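Local coordinates for carbonic anhydrase (Synechocystis sp., PDB 5SWC), which catalyses the reversible, zinc-dependent hydration of carbon dioxide to hydrogencarbonate and supplies carbon dioxide to RuBisCO inside the carboxysome, at residues D75-G83 / E96-L107; A82-G90 / N173-Y184. One frame throughout, in Å; residues are numbered along the deposited sequence. Where two conformers were deposited one is given.

How the interactions relate
Both contacts are buried, and they share Ala82 and Gly83, where the strand of interaction 1 runs on into the loop of interaction 2. Interaction 1 joins strand 76-81, an outermost strand of the sheet within this chain, to helix 95-106; it is mainly hydrocarbon, with a single amide-carboxylate bond at the end nearer the zinc. Interaction 2 lays an irregular loop along the end of helix 162-181 and the turn after it. It is rich in hydrogen bonds, side-chain groups of helix and turn bonding several of the loop's peptide groups, with an apolar patch round Tyr184. The two meet where Gly97 of helix 95-106 packs on the ring of Tyr184, and where Glu96 lies against Ile85 and Pro87.

Interaction 1 (D75-G83 / E96-L107); sequences DLFVIRNAG and EGAAMEYALVAL
With CG anti to the backbone N (chi1 -177°), Phe77 sends its ring against helix 96-106, while Ile79, its CG1 lying beside the backbone N, brings CD1 to the same surface two residues on. The ring of Phe77 is met obliquely. Phe77 CD2 lies 3.7 Å from Ala103 CB, and Phe77 CE1 meets the edge of the Tyr102 ring at CD2. Phe77 CD1 lies 3.6 Å from Leu107 CD1. Phe77 CE2 comes within 3.3 Å of Ala99 O. Alanine suits Ala99 and Ala103, since a single methyl lets larger strand side chains come close: Ala103 meets the Phe77 ring, Ala99 both Phe77 and Ile79, with Ile79 CD1 3.7 Å from Ala99 CB. In the beta-class carbonic anhydrase fold this helix packs on the parallel part of a mixed sheet, running antiparallel to strand 76-81 with axes 9.2 Å apart. Were Phe77 cut back to an alanine, Ala103, Tyr102 and Leu107 would probably lose the ring they close round. Toward the zinc site the chemistry turns polar: Asn81 ND2 donates to Glu96 OE2 at 2.9 Å, on the anti side but tilted from the carboxylate plane, and bent (145°). Asn81 ND2 also bonds Ile85 O, and Glu96 OE2 takes a weak bond from Gly95 N of the second subunit.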
# COMPACT_ATOMS: atom_id res chain seq x y z
N ASP A 75 7.86 -20.09 28.21
CA ASP A 75 9.06 -19.25 28.25
C ASP A 75 9.25 -18.36 27.03
O ASP A 75 9.73 -17.23 27.18
CB ASP A 75 10.31 -20.13 28.40
CG ASP A 75 10.49 -20.76 29.78
OD1 ASP A 75 9.73 -20.49 30.73
OD2 ASP A 75 11.48 -21.55 29.90
N LEU A 76 8.99 -18.89 25.83
CA LEU A 76 9.35 -18.21 24.57
C LEU A 76 8.12 -17.87 23.79
O LEU A 76 7.35 -18.77 23.40
CB LEU A 76 10.23 -19.11 23.70
CG LEU A 76 11.53 -19.64 24.32
CD1 LEU A 76 12.32 -20.38 23.23
CD2 LEU A 76 12.37 -18.54 24.92
N PHE A 77 7.93 -16.58 23.52
CA PHE A 77 6.90 -16.12 22.58
C PHE A 77 7.60 -16.09 21.23
O PHE A 77 8.65 -15.44 21.11
CB PHE A 77 6.42 -14.74 23.00
CG PHE A 77 5.31 -14.17 22.18
CD1 PHE A 77 3.99 -14.31 22.56
CD2 PHE A 77 5.59 -13.42 21.04
CE1 PHE A 77 2.97 -13.74 21.80
CE2 PHE A 77 4.52 -12.82 20.29
CZ PHE A 77 3.27 -12.99 20.69
N VAL A 78 7.09 -16.77 20.22
CA VAL A 78 7.88 -17.10 19.04
C VAL A 78 7.24 -16.57 17.75
O VAL A 78 6.05 -16.80 17.50
CB VAL A 78 8.08 -18.61 18.91
CG1 VAL A 78 8.87 -18.94 17.68
CG2 VAL A 78 8.79 -19.17 20.15
N ILE A 79 8.02 -15.88 16.93
CA ILE A 79 7.67 -15.50 15.58
C ILE A 79 8.46 -16.36 14.63
O ILE A 79 9.68 -16.45 14.79
CB ILE A 79 8.01 -14.02 15.33
CG1 ILE A 79 7.11 -13.11 16.19
CG2 ILE A 79 7.96 -13.67 13.86
CD1 ILE A 79 7.51 -11.64 16.17
N ARG A 80 7.82 -17.01 13.66
CA ARG A 80 8.55 -17.76 12.65
C ARG A 80 8.08 -17.47 11.26
O ARG A 80 6.88 -17.52 10.99
CB ARG A 80 8.42 -19.28 12.87
CG ARG A 80 8.94 -19.70 14.23
CD ARG A 80 8.95 -21.19 14.50
NE ARG A 80 9.92 -21.86 13.66
CZ ARG A 80 10.20 -23.16 13.71
NH1 ARG A 80 9.63 -23.96 14.61
NH2 ARG A 80 11.04 -23.66 12.82
N ASN A 81 9.02 -17.13 10.40
CA ASN A 81 8.79 -16.89 8.98
C ASN A 81 9.99 -17.36 8.19
O ASN A 81 11.00 -17.79 8.79
CB ASN A 81 8.43 -15.41 8.71
CG ASN A 81 9.53 -14.48 9.11
OD1 ASN A 81 10.69 -14.75 8.91
ND2 ASN A 81 9.15 -13.36 9.67
N ALA A 82 9.92 -17.30 6.86
CA ALA A 82 11.03 -17.81 6.04
C ALA A 82 12.13 -16.77 6.03
O ALA A 82 12.02 -15.69 5.48
CB ALA A 82 10.55 -18.12 4.63
N GLY A 83 13.24 -17.11 6.67
CA GLY A 83 14.37 -16.20 6.75
C GLY A 83 14.50 -15.37 8.01
O GLY A 83 15.44 -14.57 8.13
N GLU A 96 4.42 -9.85 11.51
CA GLU A 96 5.65 -9.65 12.29
C GLU A 96 5.59 -8.51 13.28
O GLU A 96 5.82 -8.68 14.48
CB GLU A 96 6.83 -9.46 11.30
CG GLU A 96 7.23 -10.74 10.59
CD GLU A 96 6.38 -11.14 9.41
OE1 GLU A 96 5.58 -10.34 8.89
OE2 GLU A 96 6.50 -12.32 9.02
N GLY A 97 5.31 -7.32 12.78
CA GLY A 97 5.30 -6.16 13.64
C GLY A 97 4.26 -6.28 14.73
O GLY A 97 4.52 -5.93 15.86
N ALA A 98 3.07 -6.74 14.37
CA ALA A 98 2.01 -6.96 15.33
C ALA A 98 2.40 -7.91 16.44
O ALA A 98 2.09 -7.69 17.62
CB ALA A 98 0.77 -7.46 14.61
N ALA A 99 3.03 -9.02 16.09
CA ALA A 99 3.41 -10.01 17.09
C ALA A 99 4.44 -9.44 18.05
O ALA A 99 4.38 -9.65 19.26
CB ALA A 99 3.89 -11.25 16.45
N MET A 100 5.40 -8.72 17.50
CA MET A 100 6.42 -8.09 18.34
C MET A 100 5.76 -7.07 19.25
O MET A 100 6.05 -7.01 20.45
CB MET A 100 7.51 -7.45 17.45
CG MET A 100 8.58 -6.65 18.17
SD MET A 100 8.02 -5.01 18.77
CE MET A 100 7.73 -4.18 17.21
N GLU A 101 4.84 -6.26 18.72
CA GLU A 101 4.16 -5.26 19.53
C GLU A 101 3.37 -5.90 20.67
O GLU A 101 3.39 -5.44 21.81
CB GLU A 101 3.22 -4.43 18.67
CG GLU A 101 2.58 -3.28 19.43
CD GLU A 101 1.63 -2.53 18.56
OE1 GLU A 101 0.57 -3.09 18.33
OE2 GLU A 101 1.96 -1.42 18.09
N TYR A 102 2.69 -6.99 20.35
CA TYR A 102 1.96 -7.70 21.42
C TYR A 102 2.91 -8.17 22.52
O TYR A 102 2.64 -7.99 23.71
CB TYR A 102 1.16 -8.86 20.83
CG TYR A 102 0.20 -9.47 21.82
CD1 TYR A 102 -1.00 -8.85 22.14
CD2 TYR A 102 0.53 -10.62 22.49
CE1 TYR A 102 -1.86 -9.40 23.10
CE2 TYR A 102 -0.32 -11.17 23.41
CZ TYR A 102 -1.50 -10.57 23.71
OH TYR A 102 -2.33 -11.14 24.68
N ALA A 103 4.00 -8.76 22.11
CA ALA A 103 5.00 -9.27 23.07
C ALA A 103 5.56 -8.17 23.99
O ALA A 103 5.70 -8.34 25.20
CB ALA A 103 6.11 -9.96 22.29
N LEU A 104 5.90 -7.03 23.39
CA LEU A 104 6.50 -5.95 24.15
C LEU A 104 5.50 -5.16 24.96
O LEU A 104 5.75 -4.83 26.12
CB LEU A 104 7.26 -5.00 23.21
CG LEU A 104 8.74 -5.28 23.07
CD1 LEU A 104 8.91 -6.55 22.27
CD2 LEU A 104 9.44 -4.12 22.37
N VAL A 105 4.33 -4.87 24.39
CA VAL A 105 3.39 -3.97 25.01
C VAL A 105 2.38 -4.70 25.90
O VAL A 105 2.12 -4.28 27.03
CB VAL A 105 2.66 -3.13 23.96
CG1 VAL A 105 1.66 -2.22 24.64
CG2 VAL A 105 3.70 -2.30 23.19
N ALA A 106 1.80 -5.78 25.40
CA ALA A 106 0.83 -6.55 26.18
C ALA A 106 1.50 -7.51 27.15
O ALA A 106 1.00 -7.69 28.29
CB ALA A 106 -0.09 -7.30 25.26
N LEU A 107 2.60 -8.13 26.74
CA LEU A 107 3.29 -9.12 27.61
C LEU A 107 4.57 -8.61 28.28
O LEU A 107 5.18 -9.31 29.08
CB LEU A 107 3.60 -10.38 26.80
CG LEU A 107 2.43 -11.03 26.04
CD1 LEU A 107 2.91 -12.26 25.26
CD2 LEU A 107 1.33 -11.43 26.98

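Interaction 2 (A82-G90 / N173-Y184); sequences AGNIIPPYG and NILTQLKNLQTY
Asn173 ND2 donates to Gly83 O (2.9 Å), nearly along the C=O axis, one of three hydrogen bonds between loop 82-90 and helix 162-181; two more join the loop to the turn that follows. The Gly83 end lies next to the zinc site of this beta-class carbonic anhydrase fold, and its backbone angles call for glycine. Gln177 OE1 receives Ile86 N at 2.8 Å, the donor standing above the carbonyl plane, and Asn180 ND2 returns a bond to Ile86 O, so amide side chains serve both polar atoms of one loop residue. In the turn, the hydroxyl of Tyr184 donates to Pro87 O, and Tyr89 N points almost straight at Thr183 OG1 (172°). Pro87 and Pro88 bring no N-H that would need an acceptor; Pro88 lies alongside Asn180. Ile86 CG2 touches Leu181 CD2 and Tyr184 CE1, and Tyr89 CB sits 3.9 Å above the centroid of the Tyr184 ring in a CH-pi contact. Further out, the bend of Gln177 at chi2 (-37°) folds its amide back, and NE2 bonds Asn173 O. Asn173 OD1 is held by Thr146. Thr183 OG1, the acceptor for Tyr89 N, itself donates to Asn180 O at 2.7 Å, in the carbonyl plane.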
# COMPACT_ATOMS: atom_id res chain seq x y z
N ALA A 82 9.92 -17.30 6.86
CA ALA A 82 11.03 -17.81 6.04
C ALA A 82 12.13 -16.77 6.03
O ALA A 82 12.02 -15.69 5.48
CB ALA A 82 10.55 -18.12 4.63
N GLY A 83 13.24 -17.11 6.67
CA GLY A 83 14.37 -16.20 6.75
C GLY A 83 14.50 -15.37 8.01
O GLY A 83 15.44 -14.57 8.13
N ASN A 84 13.57 -15.53 8.95
CA ASN A 84 13.66 -14.81 10.23
C ASN A 84 13.82 -13.30 10.02
O ASN A 84 14.68 -12.66 10.62
CB ASN A 84 14.68 -15.42 11.22
CG ASN A 84 16.06 -15.63 10.65
OD1 ASN A 84 16.36 -16.76 10.17
ND2 ASN A 84 16.94 -14.64 10.76
N ILE A 85 12.93 -12.77 9.18
CA ILE A 85 12.98 -11.38 8.76
C ILE A 85 11.92 -10.55 9.49
O ILE A 85 10.77 -10.98 9.65
CB ILE A 85 12.77 -11.30 7.21
CG1 ILE A 85 14.02 -11.79 6.53
CG2 ILE A 85 12.41 -9.89 6.78
CD1 ILE A 85 13.81 -12.18 5.11
N ILE A 86 12.32 -9.36 9.93
CA ILE A 86 11.41 -8.35 10.50
C ILE A 86 11.49 -7.13 9.60
O ILE A 86 12.50 -6.44 9.59
CB ILE A 86 11.79 -7.98 11.92
CG1 ILE A 86 11.78 -9.23 12.84
CG2 ILE A 86 10.82 -6.89 12.45
CD1 ILE A 86 10.44 -9.83 13.05
N PRO A 87 10.42 -6.83 8.84
CA PRO A 87 10.50 -5.65 7.99
C PRO A 87 10.70 -4.37 8.82
O PRO A 87 10.28 -4.31 9.98
CB PRO A 87 9.14 -5.65 7.25
CG PRO A 87 8.71 -7.11 7.26
CD PRO A 87 9.19 -7.59 8.63
N PRO A 88 11.28 -3.35 8.22
CA PRO A 88 11.29 -2.04 8.90
C PRO A 88 9.87 -1.59 9.25
O PRO A 88 8.89 -1.97 8.60
CB PRO A 88 11.90 -1.11 7.86
CG PRO A 88 12.71 -2.04 6.96
CD PRO A 88 11.88 -3.26 6.89
N TYR A 89 9.78 -0.75 10.28
CA TYR A 89 8.51 -0.23 10.73
C TYR A 89 7.77 0.48 9.63
O TYR A 89 8.29 1.42 9.01
CB TYR A 89 8.76 0.72 11.90
CG TYR A 89 7.55 1.47 12.39
CD1 TYR A 89 6.42 0.77 12.82
CD2 TYR A 89 7.56 2.84 12.40
CE1 TYR A 89 5.31 1.49 13.26
CE2 TYR A 89 6.44 3.56 12.83
CZ TYR A 89 5.33 2.85 13.27
OH TYR A 89 4.24 3.62 13.69
N GLY A 90 6.53 0.08 9.38
CA GLY A 90 5.68 0.68 8.35
C GLY A 90 5.84 0.06 7.00
O GLY A 90 5.05 0.41 6.08
N ASN A 173 22.14 -11.14 7.47
CA ASN A 173 20.69 -11.02 7.53
C ASN A 173 20.23 -10.75 8.95
O ASN A 173 19.30 -9.94 9.14
CB ASN A 173 20.05 -12.31 6.95
CG ASN A 173 18.56 -12.27 6.95
OD1 ASN A 173 17.94 -11.45 6.26
ND2 ASN A 173 17.95 -13.22 7.68
N ILE A 174 20.81 -11.40 9.93
CA ILE A 174 20.49 -11.16 11.34
C ILE A 174 20.76 -9.69 11.67
O ILE A 174 19.90 -9.03 12.29
CB ILE A 174 21.27 -12.12 12.24
CG1 ILE A 174 20.77 -13.55 12.03
CG2 ILE A 174 21.18 -11.70 13.70
CD1 ILE A 174 21.77 -14.57 12.45
N LEU A 175 21.90 -9.16 11.26
CA LEU A 175 22.28 -7.78 11.57
C LEU A 175 21.28 -6.80 10.93
O LEU A 175 20.90 -5.81 11.54
CB LEU A 175 23.71 -7.52 11.14
CG LEU A 175 24.73 -8.46 11.80
CD1 LEU A 175 26.11 -8.01 11.50
CD2 LEU A 175 24.49 -8.53 13.27
N THR A 176 20.84 -7.06 9.72
CA THR A 176 19.83 -6.23 9.08
C THR A 176 18.54 -6.21 9.90
O THR A 176 17.94 -5.16 10.08
CB THR A 176 19.55 -6.72 7.66
OG1 THR A 176 20.77 -6.57 6.91
CG2 THR A 176 18.44 -5.98 6.99
N GLN A 177 18.09 -7.38 10.36
CA GLN A 177 16.85 -7.39 11.10
C GLN A 177 16.96 -6.63 12.42
O GLN A 177 15.97 -6.03 12.84
CB GLN A 177 16.40 -8.83 11.38
CG GLN A 177 16.34 -9.75 10.21
CD GLN A 177 15.86 -9.09 8.98
OE1 GLN A 177 14.80 -8.44 8.95
NE2 GLN A 177 16.62 -9.23 7.92
N LEU A 178 18.13 -6.62 13.01
CA LEU A 178 18.34 -5.82 14.22
C LEU A 178 18.23 -4.34 13.93
O LEU A 178 17.69 -3.59 14.74
CB LEU A 178 19.70 -6.18 14.84
CG LEU A 178 19.70 -7.57 15.46
CD1 LEU A 178 21.09 -8.07 15.60
CD2 LEU A 178 18.99 -7.60 16.78
N LYS A 179 18.73 -3.87 12.79
CA LYS A 179 18.51 -2.49 12.39
C LYS A 179 17.03 -2.22 12.13
O LYS A 179 16.51 -1.18 12.54
CB LYS A 179 19.34 -2.14 11.16
CG LYS A 179 20.87 -2.23 11.30
CD LYS A 179 21.38 -1.30 12.36
CE LYS A 179 22.89 -1.46 12.47
NZ LYS A 179 23.39 -0.40 13.39
N ASN A 180 16.35 -3.14 11.46
CA ASN A 180 14.93 -2.98 11.22
C ASN A 180 14.13 -2.88 12.51
O ASN A 180 13.21 -2.04 12.64
CB ASN A 180 14.42 -4.13 10.36
CG ASN A 180 14.99 -4.14 8.94
OD1 ASN A 180 15.62 -3.17 8.52
ND2 ASN A 180 14.75 -5.22 8.20
N LEU A 181 14.43 -3.76 13.48
CA LEU A 181 13.72 -3.74 14.74
C LEU A 181 13.81 -2.37 15.42
O LEU A 181 12.85 -1.94 16.08
CB LEU A 181 14.29 -4.81 15.64
CG LEU A 181 13.74 -6.18 15.37
CD1 LEU A 181 14.64 -7.20 16.04
CD2 LEU A 181 12.38 -6.35 15.91
N GLN A 182 14.95 -1.72 15.31
CA GLN A 182 15.18 -0.46 16.01
C GLN A 182 14.38 0.70 15.44
O GLN A 182 14.41 1.79 15.99
CB GLN A 182 16.65 -0.17 16.03
CG GLN A 182 17.35 -1.14 16.99
CD GLN A 182 18.82 -0.99 17.01
OE1 GLN A 182 19.34 -0.07 17.60
NE2 GLN A 182 19.51 -1.90 16.35
N THR A 183 13.66 0.48 14.34
CA THR A 183 12.75 1.51 13.82
C THR A 183 11.35 1.44 14.41
O THR A 183 10.54 2.34 14.16
CB THR A 183 12.66 1.51 12.27
OG1 THR A 183 12.09 0.29 11.78
CG2 THR A 183 14.01 1.82 11.67
N TYR A 184 11.01 0.39 15.18
CA TYR A 184 9.66 0.29 15.72
C TYR A 184 9.50 1.17 16.99
O TYR A 184 10.38 1.16 17.84
CB TYR A 184 9.34 -1.15 16.08
CG TYR A 184 9.01 -2.02 14.87
CD1 TYR A 184 10.03 -2.48 14.08
CD2 TYR A 184 7.70 -2.27 14.47
CE1 TYR A 184 9.75 -3.24 12.95
CE2 TYR A 184 7.43 -3.02 13.36
CZ TYR A 184 8.45 -3.48 12.61
OH TYR A 184 8.10 -4.25 11.51
O HOH W 1 19.64 -15.14 9.06
O HOH W 2 6.44 -3.43 8.94